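Protein disulfide isomerase (Pseudomonas aeruginosa, PDB 4N30) is a DsbA-like thioredoxin-fold oxidoreductase that probably takes part in forming or rearranging disulfide bonds in other proteins. Local coordinates at residues A54-E60 with L186-Q192; H92-Q96 with I180-P184; Q105-V109 with A124-I128. Where two conformers were deposited one is given. Residue numbers count along the deposited sequence, not the author numbering.

Contact 1 (A54-E60 with L186-Q192); sequences ARWTINE and LVIRDNQ
Strands 56-60 and 186-190 run antiparallel, their axes 4.6 Å apart at closest approach and at 162°. Before strand 56-60 begins, Arg55 has helix-like backbone angles (-61/-44), and its O accepts from Asn191 N (2.8 Å). With chi1 in t, its long side chain reaches Asp190 in a two-pronged salt bridge: NE to OD1 and NH2 to OD2, each 2.9 Å. Asp190 OD1 also accepts from Gln192 N (2.9 Å), an Asx turn that closes the strand end. Trp56 faces Asp190 in a non-hydrogen-bonded pair and adds a weak bond from NE1 to Asp190 OD2 (3.2 Å). Thr57 pairs with Arg189 through N to O and O to N, both 2.9 Å, while its OG1 is hydrogen-bonded to Asn87 OD1. Branched Ile58 suits the extended backbone and packs CG1 against Ile188 CG1 (4.2 Å). Asn59 and Val187 repeat the reciprocal 2.9 Å N to O bonds, and Asn59 ND2 also donates to Val187 O (3.0 Å). Glu60, buried opposite Leu186, has OE2 hydrogen-bonded with Thr73 OG1. These are adjacent central strands of the thioredoxin sheet: Trp56, Ile58 and Leu186 lie beneath helices 67-81 and 205-216, and strand 86-92 flanks 56-60.

Contact 2 (H92-Q96 with I180-P184); sequences HLPLQ and ITATP
Leu93, Thr183 and Leu95 make most of this meeting of two irregular segments, which run side by side with CA atoms 7.3 Å apart at Leu93-Thr183 and again at Leu95-Ala182. Leu93 (chi1 t, chi2 p) points toward 180-184 and rests its CD2 3.6 Å from Ile180 CG2 and 4.0 Å from Thr183 CG2; a buried leucine fits here because Ala175 of helix 162-177 adds to the same apolar patch. Thr183, extended at -127/144, precedes Pro184 through a cis peptide bond. This is the cis-proline loop of the thioredoxin fold, which lies beside the start of helix 67-81, where the probable active-site cysteines lie: Thr183 touches Cys66 and Cys69 of the apparent CxxC. With chi1 in p, Thr183 sets its CG2 3.5 Å from Leu93 O and its OG1 3.5 Å from Leu95 CD1, both van der Waals contacts, so its CG2 lies against Leu93 and its OG1 against Leu95. Leu95 (m, t) lies nearer the surface, with CD2 3.6 Å from Thr181 O, and its own N is hydrogen-bonded to Asp63.

Contact 3 (Q105-V109 with A124-I128); sequences QARLV and AIDAI
Ile128 lays its CD1 against Val109 CG1 at 3.5 Å and against Leu108 CB at 4.2 Å, filling the gap between two helical segments whose axes approach to 10.0 Å at closest and make an angle of 146°, roughly antiparallel. Its chi1 m, chi2 t rotamer stretches the long branch, ending in CD1, across this gap. Its CG2 packs against the end of the Gln105 side chain at the wide end, where the CA atoms of Gln105 and Ile128 are 7.2 Å apart. At the other end Val109 and Ala124 bring their CA atoms to 5.6 Å, a close approach compatible with the small Ala124 and the short, branched Val109: Val109 CG1 lies 3.9 Å from Ala124 CB and 3.9 Å from Ile125 CG1. The contacting positions, 105, 108 and 109 (i, i+3, i+4) against 124, 125 and 128 (i, i+1, i+4), line up along one face of each alpha helix, and no hydrogen bond crosses the interface. Leu108 continues the apolar layer toward Leu154 and Ala158 of helix 151-160, while Ile125 reaches Trp90 of the sheet. Folded back on itself in this way, the helical region 99-131 forms a helical hairpin in the helical domain that DsbA proteins carry inserted in the thioredoxin fold.

Each contact falls within the sequence span of the previous one: contact 1 joins segments whose nearest ends are 126 residues apart, and for contacts 2 and 3 that separation is 84 and only 15. Contacts 1 and 2 lie about 18 Å apart between centres, contacts 2 and 3 about 15 Å, and contacts 1 and 3 about 22 Å, on opposite sides of the chain's centre. Contact 2 bridges the other two. Ile180 CD1 touches Val187 CG2 (4.1 Å) in the first half of strand 185-190, and His92 ND1, at the end of strand 86-92, touches Ala106 CB (3.5 Å). Sheet and helical insertion thus meet beside the cis-proline loop, where the probable redox cysteines lie.

Contact 1 (A54-E60 with L186-Q192)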
loop_
_atom_site.group_PDB
_atom_site.type_symbol
_atom_site.label_atom_id
_atom_site.label_comp_id
_atom_site.label_asym_id
_atom_site.label_seq_id
_atom_site.Cartn_x
_atom_site.Cartn_y
_atom_site.Cartn_z
ATOM N N ALA A 54 9.157 -11.321 -8.361
ATOM C CA ALA A 54 8.658 -10.664 -9.568
ATOM C C ALA A 54 9.688 -9.649 -10.110
ATOM O O ALA A 54 10.332 -8.882 -9.393
ATOM C CB ALA A 54 7.301 -9.990 -9.306
ATOM N N ARG A 55 9.738 -9.698 -11.446
ATOM C CA ARG A 55 10.581 -8.751 -12.167
ATOM C C ARG A 55 10.164 -7.242 -11.913
ATOM O O ARG A 55 11.075 -6.422 -11.734
ATOM C CB ARG A 55 10.558 -9.032 -13.669
ATOM C CG ARG A 55 11.220 -7.916 -14.448
ATOM C CD ARG A 55 12.552 -8.141 -14.945
ATOM N NE ARG A 55 12.924 -7.030 -15.850
ATOM C CZ ARG A 55 13.196 -7.089 -17.158
ATOM N NH1 ARG A 55 13.031 -8.225 -17.847
ATOM N NH2 ARG A 55 13.620 -5.972 -17.767
ATOM N N TRP A 56 8.858 -6.924 -11.944
ATOM C CA TRP A 56 8.482 -5.498 -11.775
ATOM C C TRP A 56 7.696 -5.428 -10.502
ATOM O O TRP A 56 6.908 -6.335 -10.149
ATOM C CB TRP A 56 7.571 -5.077 -12.924
ATOM C CG TRP A 56 8.373 -5.004 -14.207
ATOM C CD1 TRP A 56 9.246 -4.056 -14.599
ATOM C CD2 TRP A 56 8.352 -6.012 -15.230
ATOM N NE1 TRP A 56 9.794 -4.376 -15.873
ATOM C CE2 TRP A 56 9.262 -5.561 -16.281
ATOM C CE3 TRP A 56 7.643 -7.208 -15.430
ATOM C CZ2 TRP A 56 9.496 -6.305 -17.445
ATOM C CZ3 TRP A 56 7.831 -7.909 -16.670
ATOM C CH2 TRP A 56 8.754 -7.449 -17.629
ATOM N N THR A 57 7.871 -4.325 -9.789
ATOM C CA THR A 57 7.113 -4.071 -8.536
ATOM C C THR A 57 6.313 -2.778 -8.744
ATOM O O THR A 57 6.900 -1.722 -9.076
ATOM C CB THR A 57 8.048 -3.809 -7.434
ATOM O OG1 THR A 57 8.677 -5.060 -7.061
ATOM C CG2 THR A 57 7.314 -3.284 -6.098
ATOM N N ILE A 58 5.006 -2.869 -8.530
ATOM C CA ILE A 58 4.125 -1.676 -8.463
ATOM C C ILE A 58 4.082 -1.180 -7.028
ATOM O O ILE A 58 3.552 -1.944 -6.146
ATOM C CB ILE A 58 2.718 -1.984 -8.916
ATOM C CG1 ILE A 58 2.669 -2.462 -10.394
ATOM C CG2 ILE A 58 1.805 -0.775 -8.702
ATOM C CD1 ILE A 58 1.329 -3.014 -10.891
ATOM N N ASN A 59 4.726 -0.061 -6.709
ATOM C CA ASN A 59 4.601 0.599 -5.414
ATOM C C ASN A 59 3.386 1.477 -5.410
ATOM O O ASN A 59 3.321 2.407 -6.240
ATOM C CB ASN A 59 5.850 1.459 -5.119
ATOM C CG ASN A 59 7.063 0.611 -4.942
ATOM O OD1 ASN A 59 7.318 0.106 -3.848
ATOM N ND2 ASN A 59 7.814 0.415 -6.032
ATOM N N GLU A 60 2.385 1.116 -4.623
ATOM C CA GLU A 60 1.103 1.848 -4.638
ATOM C C GLU A 60 1.068 2.758 -3.416
ATOM O O GLU A 60 0.931 2.270 -2.284
ATOM C CB GLU A 60 -0.099 0.841 -4.598
ATOM C CG GLU A 60 -1.444 1.553 -4.497
ATOM C CD GLU A 60 -2.607 0.674 -4.125
ATOM O OE1 GLU A 60 -2.476 -0.466 -3.857
ATOM O OE2 GLU A 60 -3.714 1.299 -4.027
ATOM N N LEU A 186 1.335 5.480 -8.402
ATOM C CA LEU A 186 2.206 4.291 -8.584
ATOM C C LEU A 186 3.618 4.667 -8.911
ATOM O O LEU A 186 3.786 5.557 -9.726
ATOM C CB LEU A 186 1.629 3.384 -9.668
ATOM C CG LEU A 186 0.152 3.088 -9.547
ATOM C CD1 LEU A 186 -0.238 2.077 -10.676
ATOM C CD2 LEU A 186 -0.210 2.509 -8.165
ATOM N N VAL A 187 4.543 3.955 -8.327
ATOM C CA VAL A 187 5.945 3.991 -8.811
ATOM C C VAL A 187 6.209 2.541 -9.223
ATOM O O VAL A 187 6.285 1.689 -8.333
ATOM C CB VAL A 187 6.929 4.516 -7.761
ATOM C CG1 VAL A 187 8.375 4.361 -8.336
ATOM C CG2 VAL A 187 6.666 5.967 -7.421
ATOM N N ILE A 188 6.405 2.312 -10.531
ATOM C CA ILE A 188 6.631 0.937 -11.001
ATOM C C ILE A 188 8.127 0.816 -11.229
ATOM O O ILE A 188 8.688 1.574 -11.985
ATOM C CB ILE A 188 5.872 0.652 -12.285
ATOM C CG1 ILE A 188 4.368 0.954 -12.120
ATOM C CG2 ILE A 188 6.174 -0.803 -12.730
ATOM C CD1 ILE A 188 3.507 0.654 -13.344
ATOM N N ARG A 189 8.773 -0.119 -10.521
ATOM C CA ARG A 189 10.215 -0.322 -10.584
ATOM C C ARG A 189 10.461 -1.622 -11.352
ATOM O O ARG A 189 9.866 -2.678 -11.084
ATOM C CB ARG A 189 10.744 -0.383 -9.190
ATOM C CG ARG A 189 12.282 -0.623 -9.201
ATOM C CD ARG A 189 12.934 -0.343 -7.886
ATOM N NE ARG A 189 12.497 0.972 -7.397
ATOM C CZ ARG A 189 12.880 2.178 -7.819
ATOM N NH1 ARG A 189 13.798 2.331 -8.774
ATOM N NH2 ARG A 189 12.339 3.271 -7.233
ATOM N N ASP A 190 11.473 -1.606 -12.241
ATOM C CA ASP A 190 12.029 -2.836 -12.810
ATOM C C ASP A 190 13.196 -3.314 -11.930
ATOM O O ASP A 190 14.168 -2.609 -11.741
ATOM C CB ASP A 190 12.551 -2.460 -14.224
ATOM C CG ASP A 190 13.049 -3.625 -15.001
ATOM O OD1 ASP A 190 13.559 -4.610 -14.365
ATOM O OD2 ASP A 190 12.886 -3.665 -16.210
ATOM N N ASN A 191 12.933 -4.442 -11.245
ATOM C CA ASN A 191 13.884 -4.954 -10.265
ATOM C C ASN A 191 15.203 -5.462 -10.911
ATOM O O ASN A 191 16.168 -5.699 -10.168
ATOM C CB ASN A 191 13.190 -6.030 -9.439
ATOM C CG ASN A 191 12.052 -5.456 -8.605
ATOM O OD1 ASN A 191 10.978 -6.053 -8.594
ATOM N ND2 ASN A 191 12.335 -4.387 -7.904
ATOM N N GLN A 192 15.187 -5.689 -12.198
ATOM C CA GLN A 192 16.395 -6.142 -12.943
ATOM C C GLN A 192 17.288 -4.962 -13.229
ATOM O O GLN A 192 18.547 -5.096 -13.206
ATOM C CB GLN A 192 15.950 -6.874 -14.179
ATOM C CG GLN A 192 17.102 -7.524 -14.997
ATOM C CD GLN A 192 16.468 -8.204 -16.200
ATOM O OE1 GLN A 192 15.716 -9.139 -16.039
ATOM N NE2 GLN A 192 16.727 -7.673 -17.417
HETATM O O HOH W 1 10.387 -0.946 -5.429
#

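Contact 2 (H92-Q96 with I180-P184)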
loop_
_atom_site.group_PDB
_atom_site.type_symbol
_atom_site.label_atom_id
_atom_site.label_comp_id
_atom_site.label_asym_id
_atom_site.label_seq_id
_atom_site.Cartn_x
_atom_site.Cartn_y
_atom_site.Cartn_z
ATOM N N HIS A 92 2.719 3.900 2.253
ATOM C CA HIS A 92 1.806 4.799 2.957
ATOM C C HIS A 92 1.885 6.180 2.478
ATOM O O HIS A 92 2.971 6.825 2.564
ATOM C CB HIS A 92 2.077 4.731 4.468
ATOM C CG HIS A 92 1.802 3.425 5.037
ATOM N ND1 HIS A 92 0.541 2.956 5.252
ATOM C CD2 HIS A 92 2.689 2.453 5.519
ATOM C CE1 HIS A 92 0.641 1.733 5.803
ATOM N NE2 HIS A 92 1.944 1.403 5.933
ATOM N N LEU A 93 0.717 6.766 2.145
ATOM C CA LEU A 93 0.610 8.177 1.999
ATOM C C LEU A 93 -0.785 8.580 2.452
ATOM O O LEU A 93 -1.584 9.075 1.690
ATOM C CB LEU A 93 0.896 8.592 0.567
ATOM C CG LEU A 93 0.907 10.099 0.273
ATOM C CD1 LEU A 93 2.008 10.745 1.106
ATOM C CD2 LEU A 93 1.138 10.372 -1.212
ATOM N N PRO A 94 -0.980 8.608 3.791
ATOM C CA PRO A 94 -2.214 9.163 4.315
ATOM C C PRO A 94 -2.225 10.652 4.034
ATOM O O PRO A 94 -1.291 11.361 4.414
ATOM C CB PRO A 94 -2.115 8.877 5.841
ATOM C CG PRO A 94 -0.632 8.670 6.061
ATOM C CD PRO A 94 -0.086 8.041 4.824
ATOM N N LEU A 95 -3.259 11.168 3.433
ATOM C CA LEU A 95 -3.301 12.571 2.966
ATOM C C LEU A 95 -3.755 13.428 4.125
ATOM O O LEU A 95 -4.625 13.062 4.910
ATOM C CB LEU A 95 -4.266 12.748 1.794
ATOM C CG LEU A 95 -3.837 11.956 0.526
ATOM C CD1 LEU A 95 -4.939 12.169 -0.517
ATOM C CD2 LEU A 95 -2.463 12.440 0.068
ATOM N N GLN A 96 -3.175 14.613 4.253
ATOM C CA GLN A 96 -3.481 15.493 5.367
ATOM C C GLN A 96 -4.978 15.787 5.461
ATOM O O GLN A 96 -5.490 15.890 6.593
ATOM C CB GLN A 96 -2.696 16.821 5.213
ATOM C CG GLN A 96 -2.807 17.761 6.432
ATOM C CD GLN A 96 -2.284 17.150 7.760
ATOM O OE1 GLN A 96 -1.315 16.452 7.770
ATOM N NE2 GLN A 96 -3.035 17.419 8.831
ATOM N N ILE A 180 5.133 13.473 -4.932
ATOM C CA ILE A 180 3.827 12.776 -4.949
ATOM C C ILE A 180 2.869 13.478 -3.986
ATOM O O ILE A 180 3.263 13.795 -2.817
ATOM C CB ILE A 180 4.031 11.317 -4.483
ATOM C CG1 ILE A 180 4.858 10.600 -5.524
ATOM C CG2 ILE A 180 2.703 10.563 -4.431
ATOM C CD1 ILE A 180 5.187 9.119 -5.216
ATOM N N THR A 181 1.704 13.859 -4.413
ATOM C CA THR A 181 0.784 14.632 -3.585
ATOM C C THR A 181 -0.568 13.979 -3.437
ATOM O O THR A 181 -1.376 14.497 -2.650
ATOM C CB THR A 181 0.585 16.055 -4.170
ATOM O OG1 THR A 181 -0.304 16.013 -5.256
ATOM C CG2 THR A 181 1.869 16.771 -4.575
ATOM N N ALA A 182 -0.931 12.981 -4.266
ATOM C CA ALA A 182 -2.312 12.462 -4.305
ATOM C C ALA A 182 -2.254 10.952 -4.346
ATOM O O ALA A 182 -1.226 10.385 -4.662
ATOM C CB ALA A 182 -3.122 13.034 -5.481
ATOM N N THR A 183 -3.386 10.313 -4.019
ATOM C CA THR A 183 -3.466 8.857 -3.980
ATOM C C THR A 183 -4.578 8.323 -4.793
ATOM O O THR A 183 -5.636 9.004 -4.971
ATOM C CB THR A 183 -3.648 8.318 -2.540
ATOM O OG1 THR A 183 -4.771 8.964 -1.946
ATOM C CG2 THR A 183 -2.410 8.647 -1.651
ATOM N N PRO A 184 -4.443 7.201 -5.439
ATOM C CA PRO A 184 -3.197 6.396 -5.498
ATOM C C PRO A 184 -2.218 6.977 -6.482
ATOM O O PRO A 184 -2.601 7.594 -7.544
ATOM C CB PRO A 184 -3.709 5.029 -6.026
ATOM C CG PRO A 184 -4.901 5.419 -6.923
ATOM C CD PRO A 184 -5.557 6.542 -6.187
#

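Contact 3 (Q105-V109 with A124-I128)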
loop_
_atom_site.group_PDB
_atom_site.type_symbol
_atom_site.label_atom_id
_atom_site.label_comp_id
_atom_site.label_asym_id
_atom_site.label_seq_id
_atom_site.Cartn_x
_atom_site.Cartn_y
_atom_site.Cartn_z
ATOM N N GLN A 105 -5.171 4.458 10.785
ATOM C CA GLN A 105 -5.410 3.253 10.010
ATOM C C GLN A 105 -4.120 2.732 9.392
ATOM O O GLN A 105 -3.944 1.472 9.323
ATOM C CB GLN A 105 -6.489 3.546 8.984
ATOM C CG GLN A 105 -7.837 3.679 9.721
ATOM C CD GLN A 105 -8.874 4.461 8.900
ATOM O OE1 GLN A 105 -8.804 4.536 7.621
ATOM N NE2 GLN A 105 -9.820 5.015 9.566
ATOM N N ALA A 106 -3.174 3.601 8.986
ATOM C CA ALA A 106 -1.892 3.151 8.530
ATOM C C ALA A 106 -1.176 2.348 9.654
ATOM O O ALA A 106 -0.540 1.329 9.409
ATOM C CB ALA A 106 -1.064 4.353 8.047
ATOM N N ARG A 107 -1.260 2.879 10.856
ATOM C CA ARG A 107 -0.620 2.168 11.968
ATOM C C ARG A 107 -1.298 0.859 12.242
ATOM O O ARG A 107 -0.580 -0.142 12.558
ATOM C CB ARG A 107 -0.623 3.073 13.192
ATOM C CG ARG A 107 0.220 4.357 13.128
ATOM C CD ARG A 107 0.154 5.242 14.356
ATOM N NE ARG A 107 0.503 6.588 14.058
ATOM C CZ ARG A 107 -0.364 7.629 14.009
ATOM N NH1 ARG A 107 -1.601 7.537 14.481
ATOM N NH2 ARG A 107 0.176 8.803 13.730
ATOM N N LEU A 108 -2.586 0.748 12.161
ATOM C CA LEU A 108 -3.302 -0.494 12.388
ATOM C C LEU A 108 -2.827 -1.547 11.388
ATOM O O LEU A 108 -2.547 -2.708 11.793
ATOM C CB LEU A 108 -4.809 -0.350 12.231
ATOM C CG LEU A 108 -5.459 0.365 13.358
ATOM C CD1 LEU A 108 -6.926 0.586 12.999
ATOM C CD2 LEU A 108 -5.330 -0.405 14.655
ATOM N N VAL A 109 -2.605 -1.173 10.120
ATOM C CA VAL A 109 -2.284 -2.221 9.152
ATOM C C VAL A 109 -0.789 -2.698 9.380
ATOM O O VAL A 109 -0.463 -3.896 9.226
ATOM C CB VAL A 109 -2.551 -1.911 7.667
ATOM C CG1 VAL A 109 -4.022 -1.655 7.449
ATOM C CG2 VAL A 109 -1.690 -0.772 7.149
ATOM N N ALA A 124 -6.253 -6.690 6.681
ATOM C CA ALA A 124 -6.581 -5.498 7.514
ATOM C C ALA A 124 -6.867 -4.360 6.542
ATOM O O ALA A 124 -7.713 -3.476 6.833
ATOM C CB ALA A 124 -5.486 -5.147 8.482
ATOM N N ILE A 125 -6.096 -4.248 5.437
ATOM C CA ILE A 125 -6.405 -3.208 4.413
ATOM C C ILE A 125 -7.860 -3.345 3.926
ATOM O O ILE A 125 -8.653 -2.365 3.867
ATOM C CB ILE A 125 -5.410 -3.322 3.244
ATOM C CG1 ILE A 125 -4.049 -2.759 3.690
ATOM C CG2 ILE A 125 -5.948 -2.520 1.994
ATOM C CD1 ILE A 125 -2.936 -2.836 2.724
ATOM N N ASP A 126 -8.281 -4.578 3.565
ATOM C CA ASP A 126 -9.674 -4.803 3.135
ATOM C C ASP A 126 -10.654 -4.465 4.219
ATOM O O ASP A 126 -11.715 -3.838 3.995
ATOM C CB ASP A 126 -9.897 -6.280 2.716
ATOM C CG ASP A 126 -9.217 -6.645 1.411
ATOM O OD1 ASP A 126 -8.869 -5.749 0.672
ATOM O OD2 ASP A 126 -9.002 -7.895 1.229
ATOM N N ALA A 127 -10.358 -4.925 5.419
ATOM C CA ALA A 127 -11.313 -4.690 6.510
ATOM C C ALA A 127 -11.475 -3.202 6.762
ATOM O O ALA A 127 -12.602 -2.735 7.028
ATOM C CB ALA A 127 -10.798 -5.381 7.789
ATOM N N ILE A 128 -10.404 -2.427 6.735
ATOM C CA ILE A 128 -10.454 -0.977 6.983
ATOM C C ILE A 128 -11.194 -0.322 5.853
ATOM O O ILE A 128 -12.098 0.544 6.083
ATOM C CB ILE A 128 -9.062 -0.365 7.229
ATOM C CG1 ILE A 128 -8.546 -0.893 8.537
ATOM C CG2 ILE A 128 -9.170 1.177 7.210
ATOM C CD1 ILE A 128 -7.057 -0.562 8.724
#